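Regulator of polyketide synthase expression (Bifidobacterium adolescentis, PDB 3ONQ) probably binds DNA through a PucR-type helix-turn-helix domain and regulates transcription, although its function has not been established. Local coordinates at residues 203-208 / 213-218; 186-191 / 234-239; 136-141 / 174-179; 199-204 / 224-229. All coordinates share one frame; numbering follows the deposited sequence. Where two conformers were deposited one is given.

Interaction 1. Residues 203-208 / 213-218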
loop_
_atom_site.group_PDB
_atom_site.type_symbol
_atom_site.label_atom_id
_atom_site.label_comp_id
_atom_site.label_asym_id
_atom_site.label_seq_id
_atom_site.Cartn_x
_atom_site.Cartn_y
_atom_site.Cartn_z
ATOM N N SER B 203 -6.205 30.394 11.519
ATOM C CA SER B 203 -7.371 30.352 10.654
ATOM C C SER B 203 -8.057 31.714 10.644
ATOM O O SER B 203 -8.421 32.246 9.596
ATOM C CB SER B 203 -8.346 29.300 11.169
ATOM O OG SER B 203 -9.517 29.299 10.380
ATOM N N THR B 204 -8.240 32.278 11.833
ATOM C CA THR B 204 -8.946 33.540 11.955
ATOM C C THR B 204 -8.121 34.651 11.315
ATOM O O THR B 204 -8.660 35.515 10.651
ATOM C CB THR B 204 -9.211 33.895 13.433
ATOM O OG1 THR B 204 -9.960 32.846 14.057
ATOM C CG2 THR B 204 -9.977 35.186 13.531
ATOM N N PHE B 205 -6.812 34.604 11.494
ATOM C CA PHE B 205 -5.937 35.626 10.954
ATOM C C PHE B 205 -6.017 35.668 9.435
ATOM O O PHE B 205 -6.131 36.727 8.857
ATOM C CB PHE B 205 -4.509 35.333 11.400
ATOM C CG PHE B 205 -3.482 36.290 10.875
ATOM C CD1 PHE B 205 -3.330 37.540 11.430
ATOM C CD2 PHE B 205 -2.644 35.925 9.848
ATOM C CE1 PHE B 205 -2.380 38.402 10.959
ATOM C CE2 PHE B 205 -1.692 36.788 9.382
ATOM C CZ PHE B 205 -1.562 38.026 9.937
ATOM N N LEU B 206 -5.986 34.503 8.805
ATOM C CA LEU B 206 -6.081 34.399 7.357
ATOM C C LEU B 206 -7.427 34.862 6.819
ATOM O O LEU B 206 -7.498 35.558 5.827
ATOM C CB LEU B 206 -5.786 32.975 6.903
ATOM C CG LEU B 206 -4.362 32.472 7.123
ATOM C CD1 LEU B 206 -4.260 31.007 6.822
ATOM C CD2 LEU B 206 -3.353 33.246 6.328
ATOM N N LYS B 207 -8.484 34.481 7.518
ATOM C CA LYS B 207 -9.844 34.806 7.145
ATOM C C LYS B 207 -10.062 36.302 7.157
ATOM O O LYS B 207 -10.761 36.843 6.319
ATOM C CB LYS B 207 -10.816 34.134 8.103
ATOM C CG LYS B 207 -12.260 34.458 7.854
ATOM C CD LYS B 207 -13.163 33.695 8.798
ATOM C CE LYS B 207 -14.604 34.139 8.657
ATOM N NZ LYS B 207 -15.546 33.251 9.391
ATOM N N TYR B 208 -9.445 36.966 8.118
ATOM C CA TYR B 208 -9.668 38.378 8.354
ATOM C C TYR B 208 -8.659 39.284 7.692
ATOM O O TYR B 208 -8.440 40.391 8.134
ATOM C CB TYR B 208 -9.815 38.683 9.837
ATOM C CG TYR B 208 -11.170 38.298 10.346
ATOM C CD1 TYR B 208 -11.450 36.996 10.694
ATOM C CD2 TYR B 208 -12.183 39.230 10.447
ATOM C CE1 TYR B 208 -12.685 36.635 11.140
ATOM C CE2 TYR B 208 -13.422 38.879 10.905
ATOM C CZ TYR B 208 -13.671 37.580 11.244
ATOM O OH TYR B 208 -14.913 37.213 11.691
ATOM N N GLU B 213 -4.871 43.296 14.138
ATOM C CA GLU B 213 -5.910 43.997 14.886
ATOM C C GLU B 213 -7.254 43.311 14.764
ATOM O O GLU B 213 -7.937 43.110 15.765
ATOM C CB GLU B 213 -6.030 45.465 14.454
ATOM C CG GLU B 213 -4.950 46.347 15.039
ATOM C CD GLU B 213 -4.879 46.225 16.552
ATOM O OE1 GLU B 213 -3.749 46.131 17.081
ATOM O OE2 GLU B 213 -5.951 46.215 17.204
ATOM N N ASN B 214 -7.636 42.961 13.538
ATOM C CA ASN B 214 -8.934 42.332 13.319
ATOM C C ASN B 214 -8.995 40.952 13.944
ATOM O O ASN B 214 -10.057 40.512 14.373
ATOM C CB ASN B 214 -9.291 42.261 11.833
ATOM C CG ASN B 214 -9.431 43.635 11.201
ATOM O OD1 ASN B 214 -9.535 44.651 11.897
ATOM N ND2 ASN B 214 -9.440 43.672 9.874
ATOM N N THR B 215 -7.850 40.276 13.996
ATOM C CA THR B 215 -7.783 38.945 14.584
ATOM C C THR B 215 -7.947 39.076 16.099
ATOM O O THR B 215 -8.794 38.414 16.689
ATOM C CB THR B 215 -6.459 38.213 14.215
ATOM O OG1 THR B 215 -6.348 38.097 12.790
ATOM C CG2 THR B 215 -6.419 36.825 14.824
ATOM N N ALA B 216 -7.146 39.950 16.714
ATOM C CA ALA B 216 -7.308 40.305 18.126
ATOM C C ALA B 216 -8.756 40.644 18.478
ATOM O O ALA B 216 -9.291 40.162 19.465
ATOM C CB ALA B 216 -6.394 41.474 18.503
ATOM N N LYS B 217 -9.380 41.486 17.666
ATOM C CA LYS B 217 -10.755 41.907 17.899
ATOM C C LYS B 217 -11.727 40.722 17.848
ATOM O O LYS B 217 -12.573 40.564 18.728
ATOM C CB LYS B 217 -11.143 42.971 16.871
ATOM C CG LYS B 217 -12.615 43.327 16.835
ATOM C CD LYS B 217 -12.865 44.408 15.774
ATOM C CE LYS B 217 -14.340 44.805 15.675
ATOM N NZ LYS B 217 -15.232 43.697 15.222
ATOM N N GLU B 218 -11.599 39.901 16.812
ATOM C CA GLU B 218 -12.418 38.698 16.652
ATOM C C GLU B 218 -12.276 37.711 17.813
ATOM O O GLU B 218 -13.255 37.115 18.249
ATOM C CB GLU B 218 -12.058 37.984 15.347
ATOM C CG GLU B 218 -13.165 37.955 14.326
ATOM C CD GLU B 218 -14.442 37.348 14.876
ATOM O OE1 GLU B 218 -14.551 36.103 14.929
ATOM O OE2 GLU B 218 -15.339 38.123 15.260
#

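Interaction 2. Residues 186-191 / 234-239. With SO4 (sulfate ion), chain R.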
loop_
_atom_site.group_PDB
_atom_site.type_symbol
_atom_site.label_atom_id
_atom_site.label_comp_id
_atom_site.label_asym_id
_atom_site.label_seq_id
_atom_site.Cartn_x
_atom_site.Cartn_y
_atom_site.Cartn_z
ATOM N N TYR B 186 -1.465 21.235 8.177
ATOM C CA TYR B 186 -2.783 21.268 8.813
ATOM C C TYR B 186 -2.836 20.503 10.130
ATOM O O TYR B 186 -3.246 21.051 11.150
ATOM C CB TYR B 186 -3.844 20.737 7.854
ATOM C CG TYR B 186 -5.194 20.451 8.477
ATOM C CD1 TYR B 186 -6.146 21.459 8.639
ATOM C CD2 TYR B 186 -5.532 19.161 8.878
ATOM C CE1 TYR B 186 -7.407 21.180 9.196
ATOM C CE2 TYR B 186 -6.768 18.880 9.428
ATOM C CZ TYR B 186 -7.703 19.885 9.588
ATOM O OH TYR B 186 -8.926 19.564 10.141
ATOM N N GLN B 187 -2.426 19.239 10.114
ATOM C CA GLN B 187 -2.485 18.427 11.324
ATOM C C GLN B 187 -1.501 18.903 12.399
ATOM O O GLN B 187 -1.774 18.787 13.582
ATOM C CB GLN B 187 -2.292 16.935 11.009
ATOM C CG GLN B 187 -3.561 16.274 10.498
ATOM C CD GLN B 187 -3.469 14.751 10.499
ATOM O OE1 GLN B 187 -2.389 14.180 10.330
ATOM N NE2 GLN B 187 -4.603 14.090 10.707
ATOM N N VAL B 188 -0.363 19.444 11.984
ATOM C CA VAL B 188 0.601 19.964 12.945
ATOM C C VAL B 188 0.023 21.204 13.631
ATOM O O VAL B 188 0.149 21.365 14.839
ATOM C CB VAL B 188 1.950 20.286 12.281
ATOM C CG1 VAL B 188 2.835 21.082 13.223
ATOM C CG2 VAL B 188 2.648 18.993 11.864
ATOM N N LEU B 189 -0.633 22.062 12.856
ATOM C CA LEU B 189 -1.291 23.249 13.401
ATOM C C LEU B 189 -2.318 22.862 14.457
ATOM O O LEU B 189 -2.412 23.501 15.503
ATOM C CB LEU B 189 -2.002 24.042 12.293
ATOM C CG LEU B 189 -1.334 25.243 11.641
ATOM C CD1 LEU B 189 -2.355 25.992 10.800
ATOM C CD2 LEU B 189 -0.766 26.162 12.703
ATOM N N ARG B 190 -3.102 21.828 14.166
ATOM C CA ARG B 190 -4.137 21.370 15.086
ATOM C C ARG B 190 -3.538 20.822 16.377
ATOM O O ARG B 190 -4.048 21.091 17.460
ATOM C CB ARG B 190 -4.983 20.288 14.436
ATOM C CG ARG B 190 -5.498 20.656 13.085
ATOM C CD ARG B 190 -6.842 21.290 13.191
ATOM N NE ARG B 190 -7.866 20.291 13.424
ATOM C CZ ARG B 190 -9.163 20.563 13.425
ATOM N NH1 ARG B 190 -10.040 19.592 13.652
ATOM N NH2 ARG B 190 -9.579 21.808 13.201
ATOM N N GLY B 191 -2.464 20.048 16.252
ATOM C CA GLY B 191 -1.815 19.442 17.399
ATOM C C GLY B 191 -2.678 18.358 18.009
ATOM O O GLY B 191 -3.686 17.961 17.425
ATOM N N ALA B 234 4.615 29.268 13.030
ATOM C CA ALA B 234 5.758 29.304 12.124
ATOM C C ALA B 234 6.810 28.296 12.565
ATOM O O ALA B 234 7.394 27.587 11.739
ATOM C CB ALA B 234 6.366 30.716 12.060
ATOM N N GLU B 235 7.046 28.216 13.870
ATOM C CA GLU B 235 8.066 27.299 14.369
ATOM C C GLU B 235 7.675 25.851 14.139
ATOM O O GLU B 235 8.514 25.036 13.769
ATOM C CB GLU B 235 8.369 27.556 15.851
ATOM C CG GLU B 235 8.941 28.955 16.083
ATOM C CD GLU B 235 9.036 29.337 17.551
ATOM O OE1 GLU B 235 8.535 28.571 18.411
ATOM O OE2 GLU B 235 9.612 30.413 17.835
ATOM N N THR B 236 6.401 25.528 14.346
ATOM C CA THR B 236 5.979 24.135 14.253
ATOM C C THR B 236 5.743 23.650 12.820
ATOM O O THR B 236 5.868 22.462 12.549
ATOM C CB THR B 236 4.717 23.851 15.078
ATOM O OG1 THR B 236 3.631 24.609 14.545
ATOM C CG2 THR B 236 4.930 24.223 16.547
ATOM N N THR B 237 5.382 24.554 11.915
ATOM C CA THR B 237 5.043 24.146 10.556
ATOM C C THR B 237 6.068 24.618 9.524
ATOM O O THR B 237 6.132 24.087 8.419
ATOM C CB THR B 237 3.641 24.664 10.128
ATOM O OG1 THR B 237 3.662 26.094 10.020
ATOM C CG2 THR B 237 2.587 24.261 11.126
ATOM N N GLY B 238 6.857 25.623 9.878
ATOM C CA GLY B 238 7.792 26.220 8.937
ATOM C C GLY B 238 7.145 27.314 8.098
ATOM O O GLY B 238 7.795 27.937 7.267
ATOM N N TRP B 239 5.857 27.557 8.316
ATOM C CA TRP B 239 5.140 28.553 7.521
ATOM C C TRP B 239 4.687 29.724 8.392
ATOM O O TRP B 239 4.010 29.530 9.403
ATOM C CB TRP B 239 3.956 27.911 6.788
ATOM C CG TRP B 239 4.379 26.761 5.904
ATOM C CD1 TRP B 239 4.241 25.433 6.161
ATOM C CD2 TRP B 239 5.030 26.862 4.634
ATOM N NE1 TRP B 239 4.754 24.689 5.118
ATOM C CE2 TRP B 239 5.237 25.547 4.164
ATOM C CE3 TRP B 239 5.445 27.939 3.842
ATOM C CZ2 TRP B 239 5.861 25.280 2.940
ATOM C CZ3 TRP B 239 6.056 27.669 2.617
ATOM C CH2 TRP B 239 6.258 26.353 2.185
HETATM S S SO4 R . -12.385 24.021 11.584
HETATM O O1 SO4 R . -12.246 25.475 11.537
HETATM O O2 SO4 R . -12.277 23.534 12.962
HETATM O O3 SO4 R . -13.679 23.642 11.024
HETATM O O4 SO4 R . -11.328 23.421 10.777
#

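Interaction 3. Residues 136-141 / 174-179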
loop_
_atom_site.group_PDB
_atom_site.type_symbol
_atom_site.label_atom_id
_atom_site.label_comp_id
_atom_site.label_asym_id
_atom_site.label_seq_id
_atom_site.Cartn_x
_atom_site.Cartn_y
_atom_site.Cartn_z
ATOM N N ALA B 136 12.621 6.314 -4.352
ATOM C CA ALA B 136 13.052 6.688 -5.690
ATOM C C ALA B 136 11.876 7.234 -6.498
ATOM O O ALA B 136 11.979 8.289 -7.130
ATOM C CB ALA B 136 13.682 5.483 -6.396
ATOM N N SER B 137 10.751 6.525 -6.472
ATOM C CA SER B 137 9.568 6.981 -7.212
ATOM C C SER B 137 9.078 8.321 -6.651
ATOM O O SER B 137 8.736 9.234 -7.399
ATOM C CB SER B 137 8.447 5.948 -7.127
ATOM O OG SER B 137 7.293 6.392 -7.828
ATOM N N HIS B 138 9.054 8.422 -5.328
ATOM C CA HIS B 138 8.709 9.665 -4.647
ATOM C C HIS B 138 9.631 10.826 -5.059
ATOM O O HIS B 138 9.161 11.917 -5.389
ATOM C CB HIS B 138 8.773 9.458 -3.124
ATOM C CG HIS B 138 8.205 10.594 -2.337
ATOM N ND1 HIS B 138 7.974 10.526 -0.979
ATOM C CD2 HIS B 138 7.815 11.840 -2.719
ATOM C CE1 HIS B 138 7.462 11.669 -0.560
ATOM N NE2 HIS B 138 7.357 12.484 -1.598
ATOM N N ALA B 139 10.940 10.596 -5.022
ATOM C CA ALA B 139 11.917 11.626 -5.373
ATOM C C ALA B 139 11.726 12.115 -6.805
ATOM O O ALA B 139 11.724 13.316 -7.077
ATOM C CB ALA B 139 13.358 11.103 -5.172
ATOM N N LEU B 140 11.575 11.185 -7.735
ATOM C CA LEU B 140 11.372 11.572 -9.124
ATOM C C LEU B 140 10.048 12.323 -9.347
ATOM O O LEU B 140 9.992 13.286 -10.105
ATOM C CB LEU B 140 11.480 10.359 -10.043
ATOM C CG LEU B 140 12.923 9.866 -10.216
ATOM C CD1 LEU B 140 12.982 8.489 -10.903
ATOM C CD2 LEU B 140 13.703 10.882 -11.020
ATOM N N ARG B 141 8.984 11.883 -8.695
ATOM C CA ARG B 141 7.701 12.530 -8.890
ATOM C C ARG B 141 7.637 13.922 -8.236
ATOM O O ARG B 141 7.166 14.872 -8.853
ATOM C CB ARG B 141 6.555 11.623 -8.442
ATOM C CG ARG B 141 6.303 10.481 -9.432
ATOM C CD ARG B 141 5.174 9.560 -8.993
ATOM N NE ARG B 141 3.884 10.234 -8.857
ATOM C CZ ARG B 141 3.004 10.375 -9.847
ATOM N NH1 ARG B 141 3.278 9.902 -11.055
ATOM N NH2 ARG B 141 1.846 10.989 -9.632
ATOM N N ASP B 174 -0.742 16.271 -7.539
ATOM C CA ASP B 174 0.310 15.532 -6.847
ATOM C C ASP B 174 -0.144 15.089 -5.454
ATOM O O ASP B 174 -0.181 15.889 -4.529
ATOM C CB ASP B 174 1.536 16.444 -6.699
ATOM C CG ASP B 174 2.709 15.755 -6.019
ATOM O OD1 ASP B 174 2.588 14.553 -5.686
ATOM O OD2 ASP B 174 3.761 16.422 -5.842
ATOM N N ASP B 175 -0.464 13.804 -5.321
ATOM C CA ASP B 175 -0.898 13.225 -4.051
ATOM C C ASP B 175 0.103 13.429 -2.914
ATOM O O ASP B 175 -0.281 13.594 -1.753
ATOM C CB ASP B 175 -1.201 11.728 -4.221
ATOM C CG ASP B 175 -2.611 11.478 -4.705
ATOM O OD1 ASP B 175 -2.804 10.593 -5.565
ATOM O OD2 ASP B 175 -3.528 12.178 -4.225
ATOM N N TYR B 176 1.388 13.406 -3.243
ATOM C CA TYR B 176 2.423 13.638 -2.230
ATOM C C TYR B 176 2.237 15.041 -1.623
ATOM O O TYR B 176 2.378 15.226 -0.413
ATOM C CB TYR B 176 3.836 13.498 -2.803
ATOM C CG TYR B 176 4.262 12.073 -3.098
ATOM C CD1 TYR B 176 4.440 11.155 -2.076
ATOM C CD2 TYR B 176 4.498 11.658 -4.401
ATOM C CE1 TYR B 176 4.842 9.852 -2.348
ATOM C CE2 TYR B 176 4.888 10.361 -4.688
ATOM C CZ TYR B 176 5.064 9.464 -3.659
ATOM O OH TYR B 176 5.466 8.178 -3.948
ATOM N N ALA B 177 1.921 16.029 -2.460
ATOM C CA ALA B 177 1.758 17.397 -1.956
ATOM C C ALA B 177 0.481 17.524 -1.133
ATOM O O ALA B 177 0.477 18.187 -0.104
ATOM C CB ALA B 177 1.766 18.403 -3.090
ATOM N N ARG B 178 -0.608 16.897 -1.580
ATOM C CA ARG B 178 -1.829 16.947 -0.793
ATOM C C ARG B 178 -1.563 16.361 0.582
ATOM O O ARG B 178 -2.003 16.892 1.593
ATOM C CB ARG B 178 -2.952 16.147 -1.446
ATOM C CG ARG B 178 -3.536 16.756 -2.700
ATOM C CD ARG B 178 -4.534 15.781 -3.309
ATOM N NE ARG B 178 -5.039 16.243 -4.593
ATOM C CZ ARG B 178 -5.264 15.470 -5.647
ATOM N NH1 ARG B 178 -5.023 14.161 -5.601
ATOM N NH2 ARG B 178 -5.742 16.013 -6.751
ATOM N N GLU B 179 -0.860 15.240 0.611
ATOM C CA GLU B 179 -0.669 14.521 1.858
ATOM C C GLU B 179 0.197 15.341 2.805
ATOM O O GLU B 179 -0.126 15.462 3.988
ATOM C CB GLU B 179 -0.050 13.142 1.610
ATOM C CG GLU B 179 0.120 12.311 2.880
ATOM C CD GLU B 179 -1.209 11.798 3.424
ATOM O OE1 GLU B 179 -2.253 11.950 2.741
ATOM O OE2 GLU B 179 -1.205 11.241 4.541
HETATM O O HOH W 1 2.321 11.910 -6.816
HETATM O O HOH W 2 -0.563 11.809 -7.515
#

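Interaction 4. Residues 199-204 / 224-229. With SO4 (sulfate ion), chain S; SO4 (sulfate ion), chain R.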
loop_
_atom_site.group_PDB
_atom_site.type_symbol
_atom_site.label_atom_id
_atom_site.label_comp_id
_atom_site.label_asym_id
_atom_site.label_seq_id
_atom_site.Cartn_x
_atom_site.Cartn_y
_atom_site.Cartn_z
ATOM N N TYR B 199 -4.349 26.903 16.042
ATOM C CA TYR B 199 -5.096 26.670 14.805
ATOM C C TYR B 199 -6.199 27.706 14.595
ATOM O O TYR B 199 -6.341 28.273 13.516
ATOM C CB TYR B 199 -5.714 25.269 14.802
ATOM C CG TYR B 199 -6.534 24.967 13.564
ATOM C CD1 TYR B 199 -5.932 24.456 12.417
ATOM C CD2 TYR B 199 -7.905 25.202 13.536
ATOM C CE1 TYR B 199 -6.675 24.176 11.281
ATOM C CE2 TYR B 199 -8.656 24.940 12.392
ATOM C CZ TYR B 199 -8.032 24.417 11.277
ATOM O OH TYR B 199 -8.762 24.139 10.150
ATOM N N LEU B 200 -6.993 27.935 15.626
ATOM C CA LEU B 200 -8.059 28.919 15.527
ATOM C C LEU B 200 -7.482 30.285 15.170
ATOM O O LEU B 200 -8.059 31.014 14.361
ATOM C CB LEU B 200 -8.837 29.001 16.832
ATOM C CG LEU B 200 -9.904 30.089 16.910
ATOM C CD1 LEU B 200 -11.009 29.830 15.892
ATOM C CD2 LEU B 200 -10.467 30.134 18.325
ATOM N N THR B 201 -6.329 30.616 15.747
ATOM C CA THR B 201 -5.736 31.946 15.557
ATOM C C THR B 201 -5.204 32.136 14.148
ATOM O O THR B 201 -5.419 33.182 13.535
ATOM C CB THR B 201 -4.608 32.242 16.569
ATOM O OG1 THR B 201 -5.106 32.069 17.896
ATOM C CG2 THR B 201 -4.119 33.686 16.408
ATOM N N VAL B 202 -4.503 31.134 13.630
ATOM C CA VAL B 202 -4.029 31.186 12.249
ATOM C C VAL B 202 -5.223 31.256 11.291
ATOM O O VAL B 202 -5.256 32.056 10.365
ATOM C CB VAL B 202 -3.189 29.924 11.918
ATOM C CG1 VAL B 202 -2.889 29.850 10.430
ATOM C CG2 VAL B 202 -1.900 29.911 12.736
ATOM N N SER B 203 -6.205 30.394 11.519
ATOM C CA SER B 203 -7.371 30.352 10.654
ATOM C C SER B 203 -8.057 31.714 10.644
ATOM O O SER B 203 -8.421 32.246 9.596
ATOM C CB SER B 203 -8.346 29.300 11.169
ATOM O OG SER B 203 -9.517 29.299 10.380
ATOM N N THR B 204 -8.240 32.278 11.833
ATOM C CA THR B 204 -8.946 33.540 11.955
ATOM C C THR B 204 -8.121 34.651 11.315
ATOM O O THR B 204 -8.660 35.515 10.651
ATOM C CB THR B 204 -9.211 33.895 13.433
ATOM O OG1 THR B 204 -9.960 32.846 14.057
ATOM C CG2 THR B 204 -9.977 35.186 13.531
ATOM N N ASN B 224 -0.582 41.295 20.650
ATOM C CA ASN B 224 0.654 40.577 20.966
ATOM C C ASN B 224 0.427 39.087 21.119
ATOM O O ASN B 224 1.315 38.279 20.846
ATOM C CB ASN B 224 1.294 41.107 22.249
ATOM C CG ASN B 224 1.895 42.486 22.073
ATOM O OD1 ASN B 224 2.075 42.953 20.949
ATOM N ND2 ASN B 224 2.222 43.142 23.188
ATOM N N THR B 225 -0.764 38.722 21.571
ATOM C CA THR B 225 -1.069 37.319 21.763
ATOM C C THR B 225 -1.229 36.629 20.408
ATOM O O THR B 225 -0.735 35.508 20.204
ATOM C CB THR B 225 -2.299 37.131 22.663
ATOM O OG1 THR B 225 -1.951 37.537 23.989
ATOM C CG2 THR B 225 -2.728 35.682 22.693
ATOM N N VAL B 226 -1.899 37.304 19.480
ATOM C CA VAL B 226 -1.999 36.796 18.120
ATOM C C VAL B 226 -0.600 36.671 17.526
ATOM O O VAL B 226 -0.265 35.656 16.911
ATOM C CB VAL B 226 -2.829 37.721 17.225
ATOM C CG1 VAL B 226 -2.818 37.203 15.779
ATOM C CG2 VAL B 226 -4.255 37.837 17.752
ATOM N N ARG B 227 0.211 37.709 17.717
ATOM C CA ARG B 227 1.579 37.726 17.207
ATOM C C ARG B 227 2.338 36.503 17.696
ATOM O O ARG B 227 2.970 35.794 16.919
ATOM C CB ARG B 227 2.289 38.995 17.670
ATOM C CG ARG B 227 2.961 39.791 16.568
ATOM C CD ARG B 227 3.702 40.998 17.147
ATOM N NE ARG B 227 2.786 41.973 17.740
ATOM C CZ ARG B 227 2.411 43.106 17.151
ATOM N NH1 ARG B 227 1.568 43.929 17.763
ATOM N NH2 ARG B 227 2.881 43.420 15.951
ATOM N N TYR B 228 2.262 36.259 18.998
ATOM C CA TYR B 228 2.965 35.151 19.617
ATOM C C TYR B 228 2.494 33.807 19.050
ATOM O O TYR B 228 3.308 32.933 18.731
ATOM C CB TYR B 228 2.787 35.214 21.143
ATOM C CG TYR B 228 3.416 34.068 21.916
ATOM C CD1 TYR B 228 4.740 34.135 22.348
ATOM C CD2 TYR B 228 2.681 32.929 22.234
ATOM C CE1 TYR B 228 5.321 33.092 23.065
ATOM C CE2 TYR B 228 3.254 31.878 22.947
ATOM C CZ TYR B 228 4.571 31.966 23.359
ATOM O OH TYR B 228 5.138 30.930 24.068
ATOM N N ARG B 229 1.187 33.632 18.916
ATOM C CA ARG B 229 0.670 32.392 18.327
ATOM C C ARG B 229 1.102 32.151 16.880
ATOM O O ARG B 229 1.427 31.019 16.513
ATOM C CB ARG B 229 -0.851 32.315 18.442
ATOM C CG ARG B 229 -1.322 32.231 19.886
ATOM C CD ARG B 229 -2.803 32.500 19.976
ATOM N NE ARG B 229 -3.280 32.464 21.351
ATOM C CZ ARG B 229 -4.544 32.684 21.703
ATOM N NH1 ARG B 229 -5.463 32.956 20.772
ATOM N NH2 ARG B 229 -4.889 32.620 22.984
HETATM S S SO4 S . -1.685 31.389 24.508
HETATM O O1 SO4 S . -0.816 31.998 25.510
HETATM O O2 SO4 S . -1.593 29.931 24.586
HETATM O O3 SO4 S . -3.061 31.803 24.770
HETATM O O4 SO4 S . -1.264 31.828 23.181
HETATM S S SO4 R . -12.385 24.021 11.584
HETATM O O1 SO4 R . -12.246 25.475 11.537
HETATM O O2 SO4 R . -12.277 23.534 12.962
HETATM O O3 SO4 R . -13.679 23.642 11.024
HETATM O O4 SO4 R . -11.328 23.421 10.777
#

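Interaction 1. Residues 203-208 / 213-218
E218 CG is modelled over one face of the Y208 ring, too close to be taken literally, while T204 O sits in the ring plane at its edge; the F205 ring takes T215 OG1 at its own edge, 3.4 Å from CD1. With CG anti to its carbonyl carbon (chi1 -77°), Y208 swings its ring across the E218 chain, and its CB stands 4.1 Å from CB of N214. T204 CG2 touches both E218 CB, at 3.9 Å, and T215 CG2, and T215 OG1, bonded to S211 O, faces the F205 backbone. An alanine in place of Y208 would take away the ring and probably leave E218 and N214 less covered. The axes of 203-207 and 213-218 come within 8.8 Å, their N-to-C directions 127° apart. Helix 212-219, probably the first of the helix-turn-helix, packs on helix 198-207; helix 223-237 backs the pair through L230 on F205 and V226 on T215, and helix 244-261 packs on L206.

Interaction 2. Residues 186-191 / 234-239
V188 and L189 meet T236 and T237 where helix 223-237 of the helix-turn-helix domain finishes in an ST turn, beside the last turn of helix 175-190. The contact is small and mostly nonpolar. V188 holds CG1 anti to its backbone N (chi1 168°), which sends this methyl to the other helix: it lies 3.4 Å from T236 O and 3.8 Å from T237 CG2, and also reaches CB of T236. L189 adds its CG, 4.1 Å from that T237 methyl, and also packs on V202 and L254.

T237 divides its two branches. With chi1 at 67°, OG1 stands between the backbone N and the carbonyl carbon, bonding A233 O and accepting from W239 N at 3.1 Å, while CG2 faces V188 and L189. G238, between T237 and W239, has positive phi, at angles where a side chain would strike the carbonyl O of T237, which explains a glycine at this position.

On another side of helix 175-190, R190 folds back over Y186: its CG lies over the centre of one Y186 ring face, and the Y186 hydroxyl stands over the guanidinium. A sulfate shared with Y199 and R258 approaches the guanidinium edge, where R190 NH2 donates to sulfate O2 at 3.2 Å and 150°.

Interaction 3. Residues 136-141 / 174-179
H138 and Y176 form a face-to-face stack in a surface contact between helix 132-149, which packs on the mixed sheet, and the first turn of helix 175-190, which leads toward the helical C-terminal domain. The ring planes are 7° apart and the centroids 3.6 Å; H138 CD2 lies over the centre of the Y176 ring, whereas Y176 CD1 meets the imidazole face nearer its rim. H138 CG, anti to its backbone N (chi1 -170°), brings the imidazole there. R141 approaches the tyrosine edge, NE 4.3 Å from CE2, and its NH1 is held by L33 O. A water 3.0 Å from R141 NH2 donates to D174 OD1, which also caps the helix by accepting from Y176 N at 3.0 Å. A serine at Y176 would probably leave the imidazole without its stacking partner and R141 without an aromatic edge beside it. R169 of helix 166-172 touches Y176 and forms a salt bridge with D174 OD2, while A139 and L140 settle helix 132-149 onto strand 94-100.

Interaction 4. Residues 199-204 / 224-229
T201 and R229 make the hydrogen bond of this contact: R229 NH1 donates to T201 OG1 over 3.0 Å at 149°, the hydroxyl standing 21° out of the guanidinium plane. That hydroxyl also bonds P197 O, one turn back. The side chains cross near a right angle, and the R229 chain, extended from CG to NE, presses its CD close to the same oxygen.

Nonpolar contact comes from the other branch of T201. With OG1 anti to the carbonyl carbon (chi1 -55°), CG2 falls anti to the backbone N and meets V226 CG1 at 3.8 Å and R229 CD at 4.0 Å.

Polar and charged groups bind two sulfates. One is gripped by a nearly straight pair of bonds, R229 NE to O4 at 2.8 Å and R229 NH2 to O3 at 2.7 Å, while T225 CG2 lies over one guanidinium face. The second accepts from Y199 OH at its O4, 2.7 Å away, and is shared with R190 and R258. Both probably come from the crystallisation liquor.

Helix 223-237 follows helix 212-219 and is probably the second, recognition helix of the helix-turn-helix, as in relatives; helix 198-207 packs against it through T201, and the R229 sulfate may resemble a DNA phosphate.

In the fold
Interactions 1 and 4 share helix 198-207 and touch where T215 meets V226, so that helices 212-219 and 223-237 both pack on it; interaction 4 is buried, interaction 1 only partly. Interaction 2 holds the far end of helix 223-237 against helix 175-190 and joins interaction 4 through L189 on V202 and a shared sulfate. The centre of interaction 3 is about 7 Å from the centre of the chain, yet its residues are at the surface; helix 175-190 links it to the helical domain. Chemistry differs accordingly: stacked rings and waters in interaction 3, mainly methyl packing in interaction 2, aliphatic and ring contacts without a crossing hydrogen bond in interaction 1, and a direct one in interaction 4.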